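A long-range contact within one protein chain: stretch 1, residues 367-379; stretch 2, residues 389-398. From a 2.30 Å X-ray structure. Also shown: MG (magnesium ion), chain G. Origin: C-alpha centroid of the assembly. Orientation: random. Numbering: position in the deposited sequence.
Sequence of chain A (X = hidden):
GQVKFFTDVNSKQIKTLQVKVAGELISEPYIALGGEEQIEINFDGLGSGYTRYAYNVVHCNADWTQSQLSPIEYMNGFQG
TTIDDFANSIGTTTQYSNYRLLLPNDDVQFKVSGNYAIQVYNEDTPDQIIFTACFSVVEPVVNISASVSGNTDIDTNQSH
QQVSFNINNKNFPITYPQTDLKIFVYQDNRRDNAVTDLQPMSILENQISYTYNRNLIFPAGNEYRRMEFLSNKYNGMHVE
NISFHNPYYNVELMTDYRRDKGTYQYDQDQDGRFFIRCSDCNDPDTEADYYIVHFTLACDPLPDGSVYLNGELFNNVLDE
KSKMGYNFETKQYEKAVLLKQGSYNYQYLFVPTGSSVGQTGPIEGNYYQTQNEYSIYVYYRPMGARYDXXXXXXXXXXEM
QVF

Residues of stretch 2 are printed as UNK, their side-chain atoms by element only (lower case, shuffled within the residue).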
# COMPACT_ATOMS: atom_id res chain seq x y z
N TYR A 367 19.68 1.41 0.10
CA TYR A 367 19.19 2.26 1.15
C TYR A 367 18.05 1.53 1.79
O TYR A 367 17.08 1.20 1.10
CB TYR A 367 18.67 3.55 0.52
CG TYR A 367 19.76 4.36 -0.18
CD1 TYR A 367 20.56 5.22 0.52
CD2 TYR A 367 19.96 4.26 -1.55
CE1 TYR A 367 21.55 5.97 -0.10
CE2 TYR A 367 20.93 5.03 -2.19
CZ TYR A 367 21.74 5.87 -1.44
OH TYR A 367 22.74 6.63 -2.03
N TYR A 368 18.15 1.30 3.11
CA TYR A 368 17.15 0.48 3.82
C TYR A 368 15.73 1.04 3.75
O TYR A 368 14.79 0.27 3.84
CB TYR A 368 17.51 0.27 5.30
CG TYR A 368 17.19 1.47 6.16
CD1 TYR A 368 18.06 2.56 6.19
CD2 TYR A 368 15.99 1.53 6.89
CE1 TYR A 368 17.76 3.68 6.93
CE2 TYR A 368 15.68 2.66 7.63
CZ TYR A 368 16.58 3.71 7.66
OH TYR A 368 16.31 4.82 8.38
N GLN A 369 15.59 2.36 3.60
CA GLN A 369 14.27 3.01 3.54
C GLN A 369 13.48 2.67 2.30
O GLN A 369 12.28 2.90 2.27
CB GLN A 369 14.37 4.56 3.56
CG GLN A 369 15.20 5.22 4.65
CD GLN A 369 16.69 5.39 4.31
OE1 GLN A 369 17.30 4.60 3.56
NE2 GLN A 369 17.28 6.42 4.87
N THR A 370 14.16 2.22 1.24
CA THR A 370 13.56 2.08 -0.09
C THR A 370 12.27 1.22 -0.04
O THR A 370 12.23 0.14 0.55
CB THR A 370 14.58 1.45 -1.08
OG1 THR A 370 15.64 2.39 -1.26
CG2 THR A 370 13.95 1.14 -2.44
N GLN A 371 11.23 1.73 -0.66
CA GLN A 371 9.98 0.99 -0.82
C GLN A 371 10.16 -0.06 -1.92
O GLN A 371 10.36 0.28 -3.10
CB GLN A 371 8.82 1.96 -1.14
CG GLN A 371 7.46 1.27 -1.39
CD GLN A 371 7.17 0.75 -2.83
OE1 GLN A 371 7.47 1.41 -3.86
NE2 GLN A 371 6.54 -0.44 -2.90
N ASN A 372 10.11 -1.33 -1.52
CA ASN A 372 10.18 -2.45 -2.47
C ASN A 372 9.03 -3.36 -2.21
O ASN A 372 8.39 -3.28 -1.17
CB ASN A 372 11.48 -3.23 -2.29
CG ASN A 372 12.68 -2.47 -2.78
OD1 ASN A 372 12.73 -1.98 -3.93
ND2 ASN A 372 13.65 -2.33 -1.92
N GLU A 373 8.74 -4.24 -3.16
CA GLU A 373 7.74 -5.27 -2.93
C GLU A 373 8.38 -6.65 -3.02
O GLU A 373 9.37 -6.82 -3.70
CB GLU A 373 6.61 -5.16 -3.94
CG GLU A 373 6.99 -5.51 -5.37
CD GLU A 373 5.91 -5.09 -6.33
OE1 GLU A 373 5.71 -3.86 -6.50
OE2 GLU A 373 5.26 -5.97 -6.90
N TYR A 374 7.79 -7.61 -2.32
CA TYR A 374 8.29 -8.97 -2.29
C TYR A 374 7.12 -9.90 -2.43
O TYR A 374 6.19 -9.81 -1.66
CB TYR A 374 8.98 -9.26 -0.97
CG TYR A 374 10.16 -8.38 -0.76
CD1 TYR A 374 10.02 -7.12 -0.22
CD2 TYR A 374 11.41 -8.77 -1.17
CE1 TYR A 374 11.12 -6.29 -0.04
CE2 TYR A 374 12.52 -7.95 -0.98
CZ TYR A 374 12.37 -6.70 -0.44
OH TYR A 374 13.50 -5.86 -0.32
N SER A 375 7.18 -10.78 -3.41
CA SER A 375 6.11 -11.75 -3.61
C SER A 375 6.62 -13.14 -3.15
O SER A 375 7.69 -13.58 -3.55
CB SER A 375 5.68 -11.78 -5.07
OG SER A 375 5.37 -10.50 -5.60
N ILE A 376 5.84 -13.79 -2.31
CA ILE A 376 6.15 -15.08 -1.69
C ILE A 376 5.17 -16.08 -2.27
O ILE A 376 3.96 -15.93 -2.13
CB ILE A 376 5.96 -14.99 -0.19
CG1 ILE A 376 6.87 -13.89 0.36
CG2 ILE A 376 6.27 -16.33 0.49
CD1 ILE A 376 6.45 -13.43 1.73
N TYR A 377 5.71 -17.05 -2.99
CA TYR A 377 4.96 -18.09 -3.67
C TYR A 377 5.24 -19.39 -2.94
O TYR A 377 6.40 -19.77 -2.79
CB TYR A 377 5.45 -18.26 -5.11
CG TYR A 377 5.09 -17.15 -6.08
CD1 TYR A 377 5.71 -15.92 -6.03
CD2 TYR A 377 4.15 -17.35 -7.04
CE1 TYR A 377 5.37 -14.90 -6.93
CE2 TYR A 377 3.82 -16.37 -7.94
CZ TYR A 377 4.43 -15.15 -7.89
OH TYR A 377 4.08 -14.19 -8.80
N VAL A 378 4.18 -20.08 -2.55
CA VAL A 378 4.26 -21.30 -1.82
C VAL A 378 3.67 -22.42 -2.67
O VAL A 378 2.49 -22.44 -2.90
CB VAL A 378 3.46 -21.18 -0.51
CG1 VAL A 378 3.48 -22.51 0.24
CG2 VAL A 378 4.01 -20.06 0.37
N TYR A 379 4.52 -23.34 -3.11
CA TYR A 379 4.16 -24.46 -3.94
C TYR A 379 4.18 -25.74 -3.11
O TYR A 379 4.96 -25.87 -2.16
CB TYR A 379 5.18 -24.62 -5.07
CG TYR A 379 5.21 -23.47 -6.01
CD1 TYR A 379 4.37 -23.42 -7.10
CD2 TYR A 379 6.03 -22.40 -5.78
CE1 TYR A 379 4.40 -22.34 -7.98
CE2 TYR A 379 6.04 -21.31 -6.62
CZ TYR A 379 5.25 -21.29 -7.73
OH TYR A 379 5.26 -20.17 -8.55
N UNK A 389 1.57 -27.76 -7.04
CA UNK A 389 0.44 -26.85 -6.80
C UNK A 389 0.92 -25.59 -6.14
O UNK A 389 1.86 -25.62 -5.34
c UNK A 389 -1.29 -28.68 -6.58
c UNK A 389 -1.94 -29.59 -5.56
n UNK A 389 -4.79 -28.84 -3.35
c UNK A 389 -3.74 -29.45 -3.88
c UNK A 389 -0.60 -27.50 -5.91
n UNK A 389 -3.32 -30.57 -3.33
n UNK A 389 -3.09 -28.94 -4.92
N UNK A 390 0.26 -24.50 -6.49
CA UNK A 390 0.52 -23.24 -5.88
C UNK A 390 -0.61 -22.99 -4.88
O UNK A 390 -1.72 -22.68 -5.27
c UNK A 390 0.74 -20.72 -6.53
c UNK A 390 1.97 -20.60 -5.68
c UNK A 390 0.81 -19.73 -7.69
c UNK A 390 0.58 -22.17 -6.97
N UNK A 391 -0.31 -23.15 -3.59
CA UNK A 391 -1.31 -23.16 -2.55
C UNK A 391 -1.39 -21.86 -1.76
O UNK A 391 -2.28 -21.65 -0.94
c UNK A 391 -1.12 -24.36 -1.59
c UNK A 391 -1.32 -25.68 -2.32
c UNK A 391 0.23 -25.24 0.38
c UNK A 391 0.22 -24.35 -0.85
N UNK A 392 -0.45 -20.97 -2.00
CA UNK A 392 -0.48 -19.66 -1.41
C UNK A 392 0.47 -18.71 -2.09
O UNK A 392 1.56 -19.10 -2.57
N UNK A 393 0.08 -17.44 -2.11
CA UNK A 393 0.91 -16.41 -2.66
C UNK A 393 0.53 -15.11 -2.02
O UNK A 393 -0.62 -14.91 -1.71
c UNK A 393 0.77 -16.38 -4.20
c UNK A 393 1.71 -15.35 -4.79
c UNK A 393 -0.65 -16.08 -4.61
N UNK A 394 1.50 -14.24 -1.78
CA UNK A 394 1.22 -12.93 -1.23
C UNK A 394 2.32 -11.96 -1.65
O UNK A 394 3.43 -12.38 -1.94
c UNK A 394 2.47 -13.07 0.99
c UNK A 394 1.11 -12.95 0.30
o UNK A 394 0.54 -11.73 0.74
N UNK A 395 2.00 -10.68 -1.75
CA UNK A 395 2.99 -9.66 -2.06
C UNK A 395 2.96 -8.66 -0.89
O UNK A 395 1.91 -8.19 -0.54
c UNK A 395 2.72 -8.99 -3.42
o UNK A 395 2.91 -9.94 -4.49
c UNK A 395 3.68 -7.87 -3.63
N UNK A 396 4.11 -8.38 -0.28
CA UNK A 396 4.20 -7.48 0.87
C UNK A 396 5.12 -6.30 0.52
O UNK A 396 6.09 -6.46 -0.19
c UNK A 396 4.66 -8.27 2.12
c UNK A 396 5.95 -9.05 1.87
c UNK A 396 4.83 -7.36 3.32
N UNK A 397 4.76 -5.10 0.97
CA UNK A 397 5.57 -3.91 0.81
C UNK A 397 6.04 -3.40 2.19
O UNK A 397 5.65 -3.97 3.22
n UNK A 397 2.81 -3.64 -4.75
c UNK A 397 4.70 -3.13 -1.42
n UNK A 397 2.48 -3.63 -2.45
c UNK A 397 3.47 -2.57 -2.13
c UNK A 397 2.21 -4.11 -3.66
c UNK A 397 4.75 -2.87 0.07
n UNK A 397 1.30 -5.08 -3.80
N UNK A 398 6.88 -2.35 2.22
CA UNK A 398 7.31 -1.68 3.49
C UNK A 398 7.13 -0.14 3.58
O UNK A 398 6.07 0.40 3.27
n UNK A 398 10.85 -1.02 2.99
c UNK A 398 9.70 -1.58 2.65
c UNK A 398 8.78 -2.00 3.78
o UNK A 398 9.37 -1.75 1.49
MG MG G . 10.23 1.31 -4.99
O HOH W 1 12.42 0.41 -5.31

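Position 389 carries three carbons, a nitrogen, then a carbon holding two more nitrogens, a guanidinium; its CA-to-CB bond points away from stretch 1, and the side chain comes no nearer than 5.8 Å to it. This is R389. Contact falls to the backbone, where R389 O lies 2.9 Å from Y379 CA, a CA-H...O approach.

Position 390 has four carbons forked at the second; one terminal carbon lies over the face of the Y379 ring and at the edge of the Y377 ring. This is L390, whose CD1 is 3.9 Å from the Y379 ring centroid, 15° off the normal, and 4.1 Å from Y377 CD2.

At 391 four carbons fork at the first, one arm two carbons long, and the first carbon of that arm packs against the V378 side chain: I391, with CG1 3.9 Å from V378 CG1. I391 N donates to V378 O (3.0 Å).

Position 392 has no side-chain atoms, and only its backbone makes the contact, pairing with V378: G392. G392 O accepts from V378 N at 2.8 Å, while the return bond from G392 N to V378 O is weak at 3.4 Å. V378 O thus serves two successive amides, the signature of a beta bulge, and the register shifts by one before Y379.

Position 393 shows one carbon carrying two more, one of them over the face of the Y377 ring: V393. Its CG2 stands 3.8 Å from the ring centroid, only 9° off the normal, a CH-pi contact.

At 394 one carbon carries an oxygen and a carbon, and the backbone pairs with I376 in both directions: T394. I376 N donates to T394 O at 2.8 Å and T394 N to I376 O at 3.0 Å.

Position 395 has the same composition, and its oxygen lies against the S375 hydroxyl: T395, with OG1 2.8 Å from S375 OG, a hydrogen bond in which either hydroxyl could donate.

Position 396, again one carbon carrying two, packs a terminal carbon against Y374 CB: V396, with CG1 4.2 Å from Y374 CB. V396 N reaches Y374 O at 2.9 Å and Y374 N reaches V396 O at 3.0 Å.

Position 397 repeats the guanidinium pattern, a terminal nitrogen facing the E373 carboxylate: R397. Its NH1 forms a salt bridge with E373 OE1 at 3.4 Å, although the side chain is poorly ordered.

Position 398 has two carbons, the second bearing oxygen and nitrogen; the nitrogen meets T370 O and the oxygen N372 N. This is N398: ND2 donates to T370 O (3.0 Å), and OD1 accepts from N372 N (3.1 Å), so one amide bridges the backbone on both sides of Q371, whose O binds MG at 2.2 Å.

The contact is an antiparallel ladder, the strand directions 161° apart, burying 909 Å². Backbone bonds set the register; L390 and V393 cover tyrosine faces on one side of the sheet, and the amide of N398 extends the pairing into the loop.

Stretch 2, residues 389-398: RLIGVTTVRN
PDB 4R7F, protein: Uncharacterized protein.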